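Local coordinates for protein acetylxylan esterase A (PDB 5X6S) that removes acetyl side groups from the backbone of acetylated xylans as a secreted serine esterase of carbohydrate esterase family 1, at residues Asn97-Thr100 against Trp101-Lys105. Sequence-based numbering, arbitrary orientation.
Sequences NMVT and WTISK
Thr102 carries its OG1 beside its own backbone N (chi1 -59°), and that torsion swings the hydroxyl back along the helix onto Met98. OG1 donates to Met98 O at 2.8 Å, while Thr102 N donates to the same oxygen at 3.1 Å; the two arrive from opposite faces of the carbonyl plane, so one carbonyl of the buried Met98 takes two donors, and the OG1 bond probably holds the Thr102 side chain in this rotation. OG1 also lies in the plane of the Trp101 ring, at its edge. The neighbouring rungs are the regular i to i+4 bonds: Trp101 N to Asn97 O at 3.0 Å, Ile103 N to Val99 O at 2.9 Å and a nearly straight bond from Ser104 N to Thr100 O. Val99 and Ile103 meet through their branches: CG1 of Val99, anti to its N at chi1 166°, touches Ile103 CD1 at 3.8 Å, and Ile103 CG1 rests 3.4 Å from Val99 O. Both side chains face the sheet, on Val35 and Ile33 respectively, and Thr102 and Met98 settle on strand 63-68. Thr100, Trp101, Ile103 and Ser104 also pack against the same helix of a second copy of the protein in the two-chain assembly. Asn97 ND2 is hydrogen-bonded to Asp12 O. This is the i to i+4 pattern of an amphipathic alpha-helix, here helix 91-106 laid against the central sheet of an alpha/beta-hydrolase fold.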
loop_
_atom_site.group_PDB
_atom_site.type_symbol
_atom_site.label_atom_id
_atom_site.label_comp_id
_atom_site.label_asym_id
_atom_site.label_seq_id
_atom_site.Cartn_x
_atom_site.Cartn_y
_atom_site.Cartn_z
ATOM N N ASN A 97 3.715 -11.117 -6.747
ATOM C CA ASN A 97 3.856 -10.717 -8.130
ATOM C C ASN A 97 2.586 -10.878 -8.967
ATOM O O ASN A 97 2.307 -10.085 -9.902
ATOM C CB ASN A 97 5.083 -11.405 -8.741
ATOM C CG ASN A 97 6.383 -10.951 -8.125
ATOM O OD1 ASN A 97 6.447 -9.881 -7.521
ATOM N ND2 ASN A 97 7.425 -11.777 -8.224
ATOM N N MET A 98 1.773 -11.879 -8.654
ATOM C CA MET A 98 0.469 -12.034 -9.292
ATOM C C MET A 98 -0.407 -10.816 -8.996
ATOM O O MET A 98 -1.143 -10.311 -9.876
ATOM C CB MET A 98 -0.246 -13.260 -8.747
ATOM C CG MET A 98 0.413 -14.551 -9.058
ATOM S SD MET A 98 -0.405 -15.969 -8.314
ATOM C CE MET A 98 0.896 -17.165 -8.269
ATOM N N VAL A 99 -0.361 -10.365 -7.747
ATOM C CA VAL A 99 -1.072 -9.181 -7.337
ATOM C C VAL A 99 -0.670 -7.962 -8.147
ATOM O O VAL A 99 -1.523 -7.264 -8.725
ATOM C CB VAL A 99 -0.983 -8.960 -5.801
ATOM C CG1 VAL A 99 -1.430 -7.540 -5.413
ATOM C CG2 VAL A 99 -1.807 -9.991 -5.107
ATOM N N THR A 100 0.633 -7.673 -8.180
ATOM C CA THR A 100 1.076 -6.440 -8.788
ATOM C C THR A 100 0.836 -6.453 -10.289
ATOM O O THR A 100 0.499 -5.406 -10.860
ATOM C CB THR A 100 2.542 -6.135 -8.455
ATOM O OG1 THR A 100 3.371 -7.155 -9.031
ATOM C CG2 THR A 100 2.745 -6.011 -6.900
ATOM N N TRP A 101 0.963 -7.627 -10.914
ATOM C CA TRP A 101 0.692 -7.801 -12.353
ATOM C C TRP A 101 -0.774 -7.457 -12.637
ATOM O O TRP A 101 -1.069 -6.738 -13.597
ATOM C CB TRP A 101 0.965 -9.229 -12.820
ATOM C CG TRP A 101 0.768 -9.452 -14.292
ATOM C CD1 TRP A 101 1.681 -9.238 -15.312
ATOM C CD2 TRP A 101 -0.442 -9.838 -14.922
ATOM N NE1 TRP A 101 1.114 -9.518 -16.515
ATOM C CE2 TRP A 101 -0.187 -9.898 -16.316
ATOM C CE3 TRP A 101 -1.715 -10.160 -14.450
ATOM C CZ2 TRP A 101 -1.168 -10.264 -17.231
ATOM C CZ3 TRP A 101 -2.667 -10.540 -15.344
ATOM C CH2 TRP A 101 -2.398 -10.565 -16.733
ATOM N N THR A 102 -1.670 -7.952 -11.785
ATOM C CA THR A 102 -3.098 -7.777 -11.971
ATOM C C THR A 102 -3.492 -6.296 -11.743
ATOM O O THR A 102 -4.325 -5.740 -12.511
ATOM C CB THR A 102 -3.892 -8.689 -11.007
ATOM O OG1 THR A 102 -3.526 -10.060 -11.245
ATOM C CG2 THR A 102 -5.415 -8.518 -11.168
ATOM N N ILE A 103 -2.878 -5.660 -10.738
ATOM C CA ILE A 103 -3.128 -4.222 -10.490
ATOM C C ILE A 103 -2.863 -3.445 -11.764
ATOM O O ILE A 103 -3.739 -2.664 -12.255
ATOM C CB ILE A 103 -2.316 -3.641 -9.324
ATOM C CG1 ILE A 103 -2.837 -4.222 -7.981
ATOM C CG2 ILE A 103 -2.436 -2.093 -9.332
ATOM C CD1 ILE A 103 -1.902 -4.012 -6.794
ATOM N N SER A 104 -1.677 -3.629 -12.324
ATOM C CA SER A 104 -1.348 -2.891 -13.541
ATOM C C SER A 104 -2.150 -3.314 -14.760
ATOM O O SER A 104 -2.650 -2.458 -15.512
ATOM C CB SER A 104 0.139 -2.988 -13.827
ATOM O OG SER A 104 0.417 -2.300 -15.026
ATOM N N LYS A 105 -2.298 -4.612 -14.992
ATOM C CA LYS A 105 -2.956 -5.065 -16.218
ATOM C C LYS A 105 -4.420 -4.604 -16.294
ATOM O O LYS A 105 -4.908 -4.206 -17.380
ATOM C CB LYS A 105 -2.849 -6.570 -16.411
ATOM C CG LYS A 105 -3.649 -7.123 -17.596
ATOM C CD LYS A 105 -2.852 -7.125 -18.905
ATOM C CE LYS A 105 -3.665 -7.761 -20.061
ATOM N NZ LYS A 105 -3.909 -9.231 -19.864
#